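Local atomic coordinates of myroilysin (Myroides profundi, PDB entry 5CZW), a protein that probably cleaves proteins as a zinc-dependent metalloendopeptidase of the astacin (M12A) family, crystallised here in a propeptide-inhibited form governed by a cysteine-switch mechanism. Residues 49-54 with 89-94; 4-9 with 113-118; 119-124 with 132-137. The protein carries 1 engineered substitution. All coordinates share one frame; numbering follows the deposited sequence.

Contact 1. Residues 49-54 with 89-94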
# COMPACT_ATOMS: atom_id res chain seq x y z
N ILE A 49 -2.04 -3.24 -17.47
CA ILE A 49 -0.88 -3.53 -16.65
C ILE A 49 -0.97 -4.99 -16.20
O ILE A 49 -1.98 -5.48 -15.64
CB ILE A 49 -0.86 -2.60 -15.39
CG1 ILE A 49 -0.91 -1.13 -15.78
CG2 ILE A 49 0.38 -2.90 -14.54
CD1 ILE A 49 -1.26 -0.23 -14.62
N THR A 50 0.10 -5.74 -16.50
CA THR A 50 0.20 -7.13 -16.04
C THR A 50 0.51 -7.20 -14.51
O THR A 50 1.33 -6.42 -14.03
CB THR A 50 1.25 -7.93 -16.83
OG1 THR A 50 2.51 -7.28 -16.74
CG2 THR A 50 0.86 -8.11 -18.28
N VAL A 51 -0.21 -8.08 -13.85
CA VAL A 51 -0.10 -8.29 -12.38
C VAL A 51 0.19 -9.74 -12.13
O VAL A 51 -0.55 -10.60 -12.66
CB VAL A 51 -1.40 -7.86 -11.63
CG1 VAL A 51 -1.18 -8.00 -10.13
CG2 VAL A 51 -1.76 -6.44 -11.99
N GLY A 52 1.17 -10.07 -11.29
CA GLY A 52 1.31 -11.41 -10.95
C GLY A 52 1.21 -11.53 -9.44
O GLY A 52 1.68 -10.66 -8.70
N LEU A 53 0.63 -12.61 -9.02
CA LEU A 53 0.45 -12.92 -7.58
C LEU A 53 1.40 -14.05 -7.18
O LEU A 53 1.51 -15.17 -7.77
CB LEU A 53 -1.03 -13.25 -7.30
CG LEU A 53 -2.12 -12.22 -7.73
CD1 LEU A 53 -3.54 -12.66 -7.35
CD2 LEU A 53 -1.79 -10.82 -7.17
N TYR A 54 2.12 -13.79 -6.11
CA TYR A 54 3.12 -14.72 -5.69
C TYR A 54 2.80 -15.25 -4.31
O TYR A 54 2.89 -14.52 -3.35
CB TYR A 54 4.52 -14.05 -5.72
CG TYR A 54 4.98 -13.64 -7.07
CD1 TYR A 54 4.48 -12.51 -7.68
CD2 TYR A 54 5.95 -14.36 -7.74
CE1 TYR A 54 4.91 -12.09 -8.93
CE2 TYR A 54 6.38 -13.95 -9.00
CZ TYR A 54 5.91 -12.83 -9.56
OH TYR A 54 6.37 -12.50 -10.79
N ILE A 89 3.43 -5.48 -12.21
CA ILE A 89 3.12 -5.40 -10.76
C ILE A 89 3.25 -6.80 -10.26
O ILE A 89 2.69 -7.75 -10.79
CB ILE A 89 1.72 -4.84 -10.51
CG1 ILE A 89 1.72 -3.36 -10.96
CG2 ILE A 89 1.33 -4.96 -9.02
CD1 ILE A 89 0.36 -2.75 -10.98
N ARG A 90 4.05 -6.92 -9.20
CA ARG A 90 4.40 -8.24 -8.61
C ARG A 90 4.05 -8.23 -7.11
O ARG A 90 4.61 -7.46 -6.32
CB ARG A 90 5.85 -8.65 -8.82
CG ARG A 90 6.19 -8.70 -10.32
CD ARG A 90 7.66 -9.05 -10.61
NE ARG A 90 8.55 -8.04 -10.15
CZ ARG A 90 8.88 -6.95 -10.80
NH1 ARG A 90 8.34 -6.71 -11.93
NH2 ARG A 90 9.73 -6.06 -10.26
N VAL A 91 2.98 -8.95 -6.80
CA VAL A 91 2.32 -8.90 -5.47
C VAL A 91 2.69 -10.15 -4.61
O VAL A 91 2.53 -11.34 -5.02
CB VAL A 91 0.79 -8.96 -5.64
CG1 VAL A 91 0.18 -8.87 -4.23
CG2 VAL A 91 0.31 -7.90 -6.61
N THR A 92 3.28 -9.87 -3.46
CA THR A 92 3.46 -10.90 -2.45
C THR A 92 2.53 -10.78 -1.27
O THR A 92 1.87 -9.76 -1.12
CB THR A 92 4.91 -10.90 -1.98
OG1 THR A 92 5.28 -9.59 -1.61
CG2 THR A 92 5.86 -11.44 -3.11
N PHE A 93 2.60 -11.82 -0.41
CA PHE A 93 1.71 -11.97 0.73
C PHE A 93 2.54 -12.27 1.97
O PHE A 93 2.19 -13.20 2.80
CB PHE A 93 0.71 -13.06 0.44
CG PHE A 93 -0.19 -12.70 -0.70
CD1 PHE A 93 -1.34 -11.88 -0.50
CD2 PHE A 93 0.12 -13.11 -1.94
CE1 PHE A 93 -2.13 -11.54 -1.59
CE2 PHE A 93 -0.67 -12.72 -3.00
CZ PHE A 93 -1.75 -11.94 -2.81
N THR A 94 3.59 -11.51 2.12
CA THR A 94 4.55 -11.81 3.21
C THR A 94 3.95 -11.25 4.49
O THR A 94 3.82 -10.02 4.68
CB THR A 94 5.89 -11.16 2.91
OG1 THR A 94 6.43 -11.70 1.68
CG2 THR A 94 6.84 -11.33 4.05
O HOH W 1 3.82 -14.45 -0.90

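Contact 2. Residues 4-9 with 113-118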
# COMPACT_ATOMS: atom_id res chain seq x y z
N GLU A 4 9.84 -17.82 -9.27
CA GLU A 4 9.83 -17.34 -7.87
C GLU A 4 10.73 -16.10 -7.71
O GLU A 4 11.73 -15.93 -8.45
CB GLU A 4 10.33 -18.46 -6.92
CG GLU A 4 9.64 -19.80 -7.18
CD GLU A 4 9.22 -20.60 -5.96
OE1 GLU A 4 9.83 -20.51 -4.87
OE2 GLU A 4 8.27 -21.38 -6.12
N LEU A 5 10.36 -15.24 -6.76
CA LEU A 5 11.07 -14.03 -6.43
C LEU A 5 12.15 -14.40 -5.41
O LEU A 5 12.08 -15.46 -4.78
CB LEU A 5 10.13 -12.96 -5.83
CG LEU A 5 8.95 -12.58 -6.75
CD1 LEU A 5 8.11 -11.51 -6.06
CD2 LEU A 5 9.36 -12.05 -8.11
N ARG A 6 13.13 -13.54 -5.25
CA ARG A 6 14.13 -13.85 -4.22
C ARG A 6 13.46 -13.88 -2.86
O ARG A 6 12.52 -13.11 -2.55
CB ARG A 6 15.25 -12.81 -4.22
CG ARG A 6 14.74 -11.40 -4.06
CD ARG A 6 15.49 -10.57 -3.04
NE ARG A 6 15.03 -10.69 -1.66
CZ ARG A 6 13.95 -10.11 -1.11
NH1 ARG A 6 13.04 -9.38 -1.81
NH2 ARG A 6 13.78 -10.29 0.18
N ALA A 7 13.98 -14.75 -2.00
CA ALA A 7 13.35 -14.96 -0.71
C ALA A 7 13.42 -13.77 0.28
O ALA A 7 14.41 -13.06 0.35
CB ALA A 7 13.93 -16.25 -0.06
N VAL A 8 12.35 -13.53 1.01
CA VAL A 8 12.38 -12.56 2.10
C VAL A 8 13.04 -13.25 3.30
O VAL A 8 12.68 -14.38 3.62
CB VAL A 8 10.99 -12.01 2.45
CG1 VAL A 8 10.97 -11.23 3.76
CG2 VAL A 8 10.53 -11.08 1.34
N PRO A 9 14.02 -12.58 3.93
CA PRO A 9 14.55 -13.10 5.18
C PRO A 9 13.53 -12.89 6.30
O PRO A 9 13.35 -11.78 6.80
CB PRO A 9 15.86 -12.31 5.40
CG PRO A 9 15.82 -11.15 4.47
CD PRO A 9 14.73 -11.37 3.46
N ASN A 113 13.30 -9.77 -9.79
CA ASN A 113 13.24 -10.75 -8.72
C ASN A 113 12.74 -10.27 -7.38
O ASN A 113 12.88 -11.00 -6.41
CB ASN A 113 14.59 -11.44 -8.52
CG ASN A 113 15.70 -10.50 -8.23
OD1 ASN A 113 15.58 -9.26 -8.28
ND2 ASN A 113 16.84 -11.10 -7.83
N GLU A 114 12.12 -9.09 -7.32
CA GLU A 114 11.63 -8.49 -6.10
C GLU A 114 10.18 -8.12 -6.34
O GLU A 114 9.73 -7.93 -7.48
CB GLU A 114 12.39 -7.18 -5.82
CG GLU A 114 13.84 -7.36 -5.40
CD GLU A 114 14.54 -6.07 -5.03
OE1 GLU A 114 13.92 -4.97 -4.89
OE2 GLU A 114 15.79 -6.19 -4.89
N GLU A 115 9.46 -7.97 -5.26
CA GLU A 115 8.07 -7.57 -5.38
C GLU A 115 7.88 -6.11 -5.53
O GLU A 115 8.73 -5.28 -5.14
CB GLU A 115 7.32 -8.03 -4.13
CG GLU A 115 7.51 -7.18 -2.88
CD GLU A 115 8.78 -7.43 -2.10
OE1 GLU A 115 9.72 -8.05 -2.66
OE2 GLU A 115 8.82 -6.99 -0.94
N THR A 116 6.73 -5.72 -6.14
CA THR A 116 6.39 -4.32 -6.25
C THR A 116 5.23 -3.90 -5.27
O THR A 116 4.93 -2.70 -5.12
CB THR A 116 5.98 -3.87 -7.65
OG1 THR A 116 4.64 -4.35 -7.92
CG2 THR A 116 6.99 -4.34 -8.65
N MET A 117 4.58 -4.93 -4.69
CA MET A 117 3.46 -4.73 -3.78
C MET A 117 3.45 -5.90 -2.78
O MET A 117 3.80 -7.04 -3.13
CB MET A 117 2.16 -4.79 -4.58
CG MET A 117 0.89 -4.52 -3.77
SD MET A 117 -0.64 -4.52 -4.75
CE MET A 117 -0.38 -3.16 -5.89
N ASN A 118 3.00 -5.66 -1.54
CA ASN A 118 2.87 -6.74 -0.54
C ASN A 118 1.57 -6.48 0.25
O ASN A 118 1.25 -5.38 0.58
CB ASN A 118 4.02 -6.75 0.42
CG ASN A 118 4.05 -7.97 1.32
OD1 ASN A 118 4.19 -9.10 0.81
ND2 ASN A 118 3.77 -7.80 2.63

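Contact 3. Residues 119-124 with 132-137. With ZN (zinc ion), chain B.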
# COMPACT_ATOMS: atom_id res chain seq x y z
N PHE A 119 0.89 -7.58 0.57
CA PHE A 119 -0.21 -7.57 1.51
C PHE A 119 0.27 -8.39 2.73
O PHE A 119 0.54 -9.58 2.61
CB PHE A 119 -1.37 -8.22 0.85
CG PHE A 119 -1.99 -7.34 -0.19
CD1 PHE A 119 -2.57 -6.14 0.18
CD2 PHE A 119 -1.85 -7.63 -1.50
CE1 PHE A 119 -3.10 -5.33 -0.83
CE2 PHE A 119 -2.36 -6.86 -2.52
CZ PHE A 119 -2.98 -5.68 -2.18
N GLY A 120 0.36 -7.68 3.83
CA GLY A 120 0.98 -8.27 5.01
C GLY A 120 0.10 -8.98 6.02
O GLY A 120 0.67 -9.47 7.01
N TRP A 121 -1.21 -8.93 5.85
CA TRP A 121 -2.12 -9.46 6.89
C TRP A 121 -3.38 -10.16 6.44
O TRP A 121 -4.28 -10.43 7.30
CB TRP A 121 -2.47 -8.37 7.89
CG TRP A 121 -3.14 -7.13 7.31
CD1 TRP A 121 -4.42 -7.01 6.92
CD2 TRP A 121 -2.53 -5.86 6.99
NE1 TRP A 121 -4.67 -5.78 6.43
CE2 TRP A 121 -3.51 -5.05 6.45
CE3 TRP A 121 -1.23 -5.35 7.12
CZ2 TRP A 121 -3.25 -3.73 6.05
CZ3 TRP A 121 -0.98 -4.06 6.78
CH2 TRP A 121 -1.98 -3.26 6.25
N PHE A 122 -3.49 -10.51 5.20
CA PHE A 122 -4.67 -11.20 4.74
C PHE A 122 -4.54 -12.71 5.08
O PHE A 122 -3.46 -13.32 5.09
CB PHE A 122 -4.87 -11.02 3.26
CG PHE A 122 -5.16 -9.64 2.78
CD1 PHE A 122 -5.78 -8.69 3.55
CD2 PHE A 122 -4.84 -9.33 1.48
CE1 PHE A 122 -6.06 -7.44 3.03
CE2 PHE A 122 -5.19 -8.14 0.96
CZ PHE A 122 -5.84 -7.21 1.75
N ASP A 123 -5.70 -13.32 5.33
CA ASP A 123 -5.82 -14.80 5.46
C ASP A 123 -7.26 -15.14 5.10
O ASP A 123 -7.99 -14.28 4.64
CB ASP A 123 -5.47 -15.26 6.86
CG ASP A 123 -6.39 -14.66 7.95
OD1 ASP A 123 -7.66 -14.62 7.76
OD2 ASP A 123 -5.84 -14.16 8.99
N ASP A 124 -7.61 -16.43 5.13
CA ASP A 124 -8.85 -16.85 4.50
C ASP A 124 -10.05 -16.42 5.38
O ASP A 124 -11.21 -16.55 4.96
CB ASP A 124 -8.86 -18.37 4.29
CG ASP A 124 -8.00 -18.83 3.13
OD1 ASP A 124 -7.38 -18.02 2.43
OD2 ASP A 124 -7.94 -20.03 2.95
N SER A 132 -11.39 -5.13 0.74
CA SER A 132 -11.74 -4.00 -0.08
C SER A 132 -10.88 -2.78 0.30
O SER A 132 -10.25 -2.10 -0.56
CB SER A 132 -13.25 -3.63 0.08
OG SER A 132 -13.56 -2.49 -0.76
N ARG A 133 -10.82 -2.49 1.55
CA ARG A 133 -10.03 -1.36 1.99
C ARG A 133 -8.56 -1.45 1.58
O ARG A 133 -7.99 -0.52 1.01
CB ARG A 133 -10.12 -1.23 3.54
CG ARG A 133 -9.34 -0.06 4.15
CD ARG A 133 -9.42 -0.05 5.67
NE ARG A 133 -8.59 -1.05 6.28
CZ ARG A 133 -7.37 -0.85 6.79
NH1 ARG A 133 -6.82 0.32 6.79
NH2 ARG A 133 -6.73 -1.85 7.29
N THR A 134 -7.97 -2.56 1.91
CA THR A 134 -6.49 -2.64 1.79
C THR A 134 -6.08 -2.90 0.29
O THR A 134 -5.10 -2.30 -0.23
CB THR A 134 -5.93 -3.65 2.75
OG1 THR A 134 -6.08 -3.11 4.08
CG2 THR A 134 -4.44 -3.97 2.48
N VAL A 135 -6.89 -3.71 -0.44
CA VAL A 135 -6.55 -3.98 -1.82
C VAL A 135 -6.75 -2.70 -2.65
O VAL A 135 -5.86 -2.27 -3.40
CB VAL A 135 -7.34 -5.14 -2.44
CG1 VAL A 135 -7.06 -5.27 -3.91
CG2 VAL A 135 -6.98 -6.40 -1.68
N ILE A 136 -7.92 -2.08 -2.56
CA ILE A 136 -8.15 -0.87 -3.34
C ILE A 136 -7.11 0.18 -2.97
O ILE A 136 -6.58 0.80 -3.86
CB ILE A 136 -9.60 -0.33 -3.15
CG1 ILE A 136 -10.57 -1.43 -3.58
CG2 ILE A 136 -9.84 0.94 -3.93
CD1 ILE A 136 -12.01 -1.01 -3.63
N HIS A 137 -6.81 0.33 -1.70
CA HIS A 137 -5.78 1.28 -1.30
C HIS A 137 -4.38 1.06 -1.95
O HIS A 137 -3.81 1.96 -2.51
CB HIS A 137 -5.70 1.23 0.20
CG HIS A 137 -4.76 2.21 0.80
ND1 HIS A 137 -5.22 3.39 1.30
CD2 HIS A 137 -3.45 2.16 1.08
CE1 HIS A 137 -4.23 4.06 1.80
NE2 HIS A 137 -3.17 3.31 1.74
ZN ZN B . -0.87 3.56 1.72

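Contact 1. Residues 49-54 with 89-94
Val51 lies beside Ile89 and Leu53 beside Val91 where strand 48-54 runs parallel to strand 89-92 in the mixed sheet of the astacin-type domain; Thr50, Gly52 and Tyr54 supply the hydrogen bonds. Gly52 uses both its backbone groups: its N reaches Ile89 O at 2.8 Å, while its O receives Val91 N in a nearly straight bond (173° at the hydrogen). Ile89 N to Thr50 O at 2.9 Å and Tyr54 N to Val91 O at 2.7 Å continue the pattern on either side. The beta-branched Val51, Ile89 and Val91, which suit extended strands, share one face with Leu53. There Leu53 CD2 presses on Val91 CB at 3.5 Å, with the two side chains pointing the same way, and Val51 CG1 meets Val91 CG2 at 3.8 Å. Nearer the start of the pair, Ile49 CG2 touches Ile89 CD1 at 3.6 Å. Met117 of the next strand, with Phe79 and Phe81 of strand 78-81, extends this apolar layer. On the other face, Tyr54 CE1 lies 3.6 Å from Arg90 CB, its ring alongside the arginine chain and steep to the guanidinium plane (85°). Gly52 has no side chain on this face, where Tyr54 CE1 lies close to its CA. The arginine bends away at chi3 (-66°), and its NE finds Glu114 O. After the Tyr54 N bond, a water joins the segments: it donates to Tyr54 O at 2.6 Å and accepts from Phe93 N.

Contact 2. Residues 4-9 with 113-118
In what is probably the propeptide arm, upstream of the zinc-bound Cys23, Leu5 and Arg6 lie against residues 113-115, the irregular lead-in to strand 117-118. A single backbone bond joins the two segments: Arg6 N gives its hydrogen to Asn113 O at 2.8 Å, 161° at the hydrogen. Asn113 O is also packed by carbon on two sides of that N-H, with Leu5 CB at 3.4 Å and Arg6 CG at 3.0 Å. The second approach is tight, and it follows from a chi1 of 55°, which sets CG between the arginine's backbone N and carbonyl carbon. Leucine supplies the apolar part of the contact: Leu5 CD1 reaches in to Glu115 CB at 4.1 Å and also covers Glu115 N, a buried amide with no partner in the model. Arginine, with a long chain bent at chi2 and chi3, can carry its charge back over the lead-in. Arg6 NH1 faces Glu115 OE1 in a long salt bridge of 3.7 Å, the acid lying near the guanidinium plane, and a weak hydrogen bond of 2.8 Å runs from Arg6 NH2 to Ala7 O. Tyr170 OH ties the two charges together, meeting both Arg6 NH1 and Glu115 OE2, and Tyr100 OH adds a second bond to OE2. The arrangement is consistent with an extended prosegment lying on the surface of an astacin-family domain, away from the zinc.

Contact 3. Residues 119-124 with 132-137
Phe119 and Thr134 mark the nearest approach of two backbones that exchange no hydrogen bond, their CA atoms 8.0 Å apart. Residues 119-124 form an irregular loop leaving strand 117-118, whereas 132-137 is part of helix 128-143, the zinc-binding active-site helix of the metzincin fold; bonds such as Ile136 N to Ser132 O keep its turns closed. Side chains therefore fill the space between, and three aromatic residues of the loop gather round Thr134. Phe119 runs antiparallel to the threonine side chain, its CD1 meeting Thr134 CG2 at 3.7 Å from the ring edge, and Thr134 O also lies at that edge. Phe122 runs antiparallel to the threonine too, and its CZ lies 3.6 Å from Thr134 CG2; it stands roughly perpendicular to Val135, where Phe122 CE2 touches Val135 CG2 at 3.6 Å. Small beta-branched residues suit this helix surface: they hold methyls close to the helix backbone, where the rim atoms of the two rings can reach them. Threonine divides its work. With OG1 anti to the carbonyl carbon (chi1 -70°), CG2 is turned to the phenylalanines, and Trp121 CZ2, at the indole edge, comes within 3.5 Å of Thr134 OG1. The same OG1 lies over one face of the Arg133 guanidinium, toward its rim. Glu130 OE2 organises this polar side, bonding to Trp121 NE1 and Thr134 OG1 and forming a salt bridge with Arg133 NH2. One turn on, His137 begins the HExxH sequence; it shares the zinc with His141, His147 and Cys23, the last consistent with the cysteine switch. Its ND1 is held by Ile202 O, and on the other side of the imidazole His137 NE2 binds the zinc ion at 2.3 Å.

Contact 2 spans the longest piece of chain and encloses contact 1, while contact 3 follows both in sequence. Strand 89-92 lies between neighbours: it belongs to contact 1 and is flanked by 48-54 and by 117-118, the strand of contact 2, where Thr92 OG1 and Asn118 OD1 probably share a hydrogen bond. The centres of contacts 1 and 2 are about 9 Å apart. Contact 3 lies about 13 Å from contact 1 and about 17 Å from contact 2; Thr92 O probably accepts from Phe119 N just as the chain leaves the sheet. The probable propeptide arm thus packs on the lead-in to strand 117-118, while the chain runs on through 119-124 to the helix bearing His137.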